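PDB 4AVR: PA4485 from Pseudomonas aeruginosa, which probably acts as a lytic transglycosylase of the RlpA family, with a strong preference for naked glycan strands without stem peptides. Local coordinates for residues Ala31-Arg34 and Thr35-Phe38; Ser7-Gly10 and Ser11-Gly15. All coordinates share one frame; numbering follows the deposited sequence.

Contact 1. Residues Ala31-Arg34 and Thr35-Phe38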
loop_
_atom_site.group_PDB
_atom_site.type_symbol
_atom_site.label_atom_id
_atom_site.label_comp_id
_atom_site.label_asym_id
_atom_site.label_seq_id
_atom_site.Cartn_x
_atom_site.Cartn_y
_atom_site.Cartn_z
ATOM N N ALA A 31 1.761 -12.978 0.563
ATOM C CA ALA A 31 1.292 -12.321 1.762
ATOM C C ALA A 31 2.295 -12.408 2.903
ATOM O O ALA A 31 3.188 -13.253 2.931
ATOM C CB ALA A 31 -0.049 -12.906 2.204
ATOM N N ALA A 32 2.100 -11.511 3.861
ATOM C CA ALA A 32 2.821 -11.468 5.124
ATOM C C ALA A 32 1.982 -12.034 6.247
ATOM O O ALA A 32 0.796 -11.727 6.346
ATOM C CB ALA A 32 3.191 -10.035 5.472
ATOM N N HIS A 33 2.618 -12.811 7.122
ATOM C CA HIS A 33 1.991 -13.360 8.315
ATOM C C HIS A 33 3.052 -13.438 9.384
ATOM O O HIS A 33 4.231 -13.605 9.078
ATOM C CB HIS A 33 1.415 -14.737 8.000
ATOM C CG HIS A 33 0.594 -15.332 9.118
ATOM N ND1 HIS A 33 1.131 -16.115 10.090
ATOM C CD2 HIS A 33 -0.755 -15.224 9.389
ATOM C CE1 HIS A 33 0.153 -16.491 10.925
ATOM N NE2 HIS A 33 -0.997 -15.949 10.506
ATOM N N ARG A 34 2.669 -13.323 10.648
ATOM C CA ARG A 34 3.682 -13.250 11.712
ATOM C C ARG A 34 4.453 -14.534 11.945
ATOM O O ARG A 34 5.605 -14.487 12.362
ATOM C CB ARG A 34 3.050 -12.823 13.024
ATOM C CG ARG A 34 2.688 -11.352 13.081
ATOM C CD ARG A 34 1.932 -11.077 14.352
ATOM N NE ARG A 34 1.427 -9.711 14.425
ATOM C CZ ARG A 34 0.330 -9.276 13.817
ATOM N NH1 ARG A 34 -0.388 -10.118 13.072
ATOM N NH2 ARG A 34 -0.054 -8.011 13.954
ATOM N N THR A 35 3.814 -15.676 11.721
ATOM C CA THR A 35 4.402 -16.952 12.160
ATOM C C THR A 35 4.392 -18.101 11.157
ATOM O O THR A 35 5.202 -19.020 11.306
ATOM C CB THR A 35 3.730 -17.458 13.456
ATOM O OG1 THR A 35 2.327 -17.658 13.223
ATOM C CG2 THR A 35 3.948 -16.483 14.603
ATOM N N LEU A 36 3.512 -18.096 10.161
ATOM C CA LEU A 36 3.461 -19.238 9.245
ATOM C C LEU A 36 4.787 -19.377 8.493
ATOM O O LEU A 36 5.424 -18.377 8.142
ATOM C CB LEU A 36 2.310 -19.098 8.243
ATOM C CG LEU A 36 0.953 -19.487 8.800
ATOM C CD1 LEU A 36 -0.158 -18.936 7.903
ATOM C CD2 LEU A 36 0.823 -20.995 8.984
ATOM N N PRO A 37 5.228 -20.615 8.246
ATOM C CA PRO A 37 6.468 -20.786 7.497
ATOM C C PRO A 37 6.411 -20.171 6.095
ATOM O O PRO A 37 5.354 -20.175 5.461
ATOM C CB PRO A 37 6.621 -22.311 7.392
ATOM C CG PRO A 37 5.746 -22.860 8.460
ATOM C CD PRO A 37 4.612 -21.903 8.608
ATOM N N PHE A 38 7.529 -19.642 5.621
ATOM C CA PHE A 38 7.591 -19.139 4.262
ATOM C C PHE A 38 7.258 -20.256 3.277
ATOM O O PHE A 38 7.778 -21.367 3.384
ATOM C CB PHE A 38 8.960 -18.532 3.955
ATOM C CG PHE A 38 9.333 -17.359 4.815
ATOM C CD1 PHE A 38 8.434 -16.333 5.063
ATOM C CD2 PHE A 38 10.604 -17.255 5.366
ATOM C CE1 PHE A 38 8.787 -15.254 5.850
ATOM C CE2 PHE A 38 10.975 -16.184 6.150
ATOM C CZ PHE A 38 10.065 -15.176 6.387
#
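The imidazole of H33 reaches forward along the chain, and its ND1 takes the backbone N-H groups of both T35 and L36. The bond from T35 N to H33 ND1 measures 3.2 Å and is nearly straight. That from L36 N to H33 ND1, 3.1 Å long, is only slightly more bent. The two donors straddle the ring: T35 N is tilted 33° out of its plane to one side and L36 N, less steeply, to the other. With CG anti to the backbone N (chi1 -173°), the ring is carried forward to these N-H groups. L36 then closes one face, its CD1 standing over the middle of the imidazole at 3.8 Å from the centroid, a CH-pi contact only 7° off the ring normal. Beside the nitrogen, T35 OG1 lies 3.4 Å from H33 CE1.

A second shell steadies the turn. R60 NH1 bonds to the carbonyl oxygens of both H33 and L36, bracing the two ends, while the extended R34 side chain leads away from the turn to R67 O, with a weaker bond to R64 O. Backbone bonding of H33 with D59 and side-chain packing on I57 and I91 seat the histidine against the sheet. ND1 takes the N-H groups two and three residues on, much as a side-chain oxygen does in Asx and ST motifs, though here the acceptor is a histidine nitrogen; the two N-H groups and the leucine methyl together restrict the imidazole's rotation and fix its orientation in the turn that follows A32.

Contact 2. Residues Ser7-Gly10 and Ser11-Gly15; sequences SYYG and SRHAG
G10 and H13 meet where the chain coils back after strand 2-8: H13 N donates to G10 O at 3.1 Å. The donor stands 48° above the carbonyl plane, so the bond does not follow a lone pair, although the N-H itself points well at the oxygen. The histidine side chain folds onto the same glycine. Its CG is anti to its own carbonyl carbon (chi1 -59°), which brings the ring back over the turn, and H13 CD2 comes within 3.3 Å of G10 O at the ring edge. G10 N also lies at that edge, in the ring plane. Y9 approaches one face of the imidazole edge-on, in an offset edge-to-face pair with planes at 87° and centroids 5.8 Å apart; the nearest atoms, Y9 CD2 and H13 CD2, are 4.0 Å from each other. On the opposite side of the ring, R12 CG sits above its centre.

The buried side is held from further off: S11 OG bonds to G85 O and Y8 N of the second subunit, and Y9 OH to D59 of its own chain. R12 also reaches to the second subunit, where its NE makes a long, weak ion pair with D70 and it packs on Y9. Away from this tight knot the contact thins. A14 and G15 are partly exposed and scarcely meet 7-10, although A14 N still bonds to S11 O. The arrangement is a short 3-10 turn, residues 11-13, leading out of the first strand of a domain from the double-psi beta-barrel clan.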
loop_
_atom_site.group_PDB
_atom_site.type_symbol
_atom_site.label_atom_id
_atom_site.label_comp_id
_atom_site.label_asym_id
_atom_site.label_seq_id
_atom_site.Cartn_x
_atom_site.Cartn_y
_atom_site.Cartn_z
ATOM N N SER A 7 -4.839 -6.220 5.098
ATOM C CA SER A 7 -4.444 -5.019 4.369
ATOM C C SER A 7 -3.766 -5.441 3.076
ATOM O O SER A 7 -3.558 -6.627 2.850
ATOM C CB SER A 7 -3.447 -4.206 5.195
ATOM O OG SER A 7 -2.164 -4.804 5.126
ATOM N N TYR A 8 -3.373 -4.459 2.257
ATOM C CA TYR A 8 -2.531 -4.755 1.105
ATOM C C TYR A 8 -1.359 -3.800 1.013
ATOM O O TYR A 8 -1.401 -2.655 1.474
ATOM C CB TYR A 8 -3.314 -4.844 -0.204
ATOM C CG TYR A 8 -3.924 -3.585 -0.775
ATOM C CD1 TYR A 8 -3.225 -2.785 -1.664
ATOM C CD2 TYR A 8 -5.247 -3.257 -0.500
ATOM C CE1 TYR A 8 -3.828 -1.676 -2.262
ATOM C CE2 TYR A 8 -5.874 -2.179 -1.085
ATOM C CZ TYR A 8 -5.156 -1.388 -1.954
ATOM O OH TYR A 8 -5.769 -0.310 -2.564
ATOM N N TYR A 9 -0.279 -4.311 0.440
ATOM C CA TYR A 9 0.950 -3.544 0.270
ATOM C C TYR A 9 0.773 -2.390 -0.718
ATOM O O TYR A 9 0.155 -2.531 -1.762
ATOM C CB TYR A 9 2.039 -4.415 -0.327
ATOM C CG TYR A 9 2.697 -5.470 0.541
ATOM C CD1 TYR A 9 2.023 -6.622 0.904
ATOM C CD2 TYR A 9 4.029 -5.353 0.927
ATOM C CE1 TYR A 9 2.647 -7.619 1.628
ATOM C CE2 TYR A 9 4.661 -6.354 1.640
ATOM C CZ TYR A 9 3.963 -7.487 1.991
ATOM O OH TYR A 9 4.576 -8.505 2.686
ATOM N N GLY A 10 1.406 -1.273 -0.409
ATOM C CA GLY A 10 1.594 -0.230 -1.405
ATOM C C GLY A 10 2.661 -0.591 -2.418
ATOM O O GLY A 10 3.608 -1.340 -2.135
ATOM N N SER A 11 2.580 0.032 -3.582
ATOM C CA SER A 11 3.558 -0.172 -4.644
ATOM C C SER A 11 4.898 0.394 -4.279
ATOM O O SER A 11 5.884 0.026 -4.933
ATOM C CB SER A 11 3.148 0.574 -5.927
ATOM O OG SER A 11 3.098 1.967 -5.693
ATOM N N ARG A 12 4.977 1.259 -3.277
ATOM C CA ARG A 12 6.260 1.789 -2.844
ATOM C C ARG A 12 7.199 0.662 -2.411
ATOM O O ARG A 12 8.410 0.839 -2.444
ATOM C CB ARG A 12 6.075 2.791 -1.725
ATOM C CG ARG A 12 5.545 2.181 -0.451
ATOM C CD ARG A 12 5.271 3.266 0.571
ATOM N NE ARG A 12 6.467 3.964 1.028
ATOM C CZ ARG A 12 7.170 3.669 2.119
ATOM N NH1 ARG A 12 6.833 2.647 2.911
ATOM N NH2 ARG A 12 8.226 4.422 2.419
ATOM N N HIS A 13 6.630 -0.487 -2.025
ATOM C CA HIS A 13 7.402 -1.653 -1.587
ATOM C C HIS A 13 7.895 -2.501 -2.729
ATOM O O HIS A 13 8.717 -3.394 -2.511
ATOM C CB HIS A 13 6.574 -2.534 -0.659
ATOM C CG HIS A 13 6.085 -1.824 0.569
ATOM N ND1 HIS A 13 6.904 -1.409 1.546
ATOM C CD2 HIS A 13 4.798 -1.412 0.929
ATOM C CE1 HIS A 13 6.177 -0.785 2.494
ATOM N NE2 HIS A 13 4.892 -0.802 2.122
ATOM N N ALA A 14 7.397 -2.283 -3.938
ATOM C CA ALA A 14 7.713 -3.175 -5.059
ATOM C C ALA A 14 9.208 -3.169 -5.333
ATOM O O ALA A 14 9.826 -2.106 -5.423
ATOM C CB ALA A 14 6.944 -2.799 -6.309
ATOM N N GLY A 15 9.789 -4.351 -5.449
ATOM C CA GLY A 15 11.229 -4.485 -5.653
ATOM C C GLY A 15 12.066 -4.548 -4.386
ATOM O O GLY A 15 13.252 -4.863 -4.452
#

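From the N terminus, strand 2-8 runs first into contact 2, which coils the chain at 11-13; a long loop then leads to strand 30-32, after which contact 1 turns the chain toward strand 41-46. The two are in series: contact 2 closes before contact 1 opens, and they neither nest nor cross. Strands 2-8 and 30-32 flank strand 67-71 in the same sheet, and the contacts meet where A32 CB packs 3.5 Å from Y9 OH. D59 of strand 52-59 serves both contacts. R12 of the second subunit packs on A32, bringing the dimer partner to this junction.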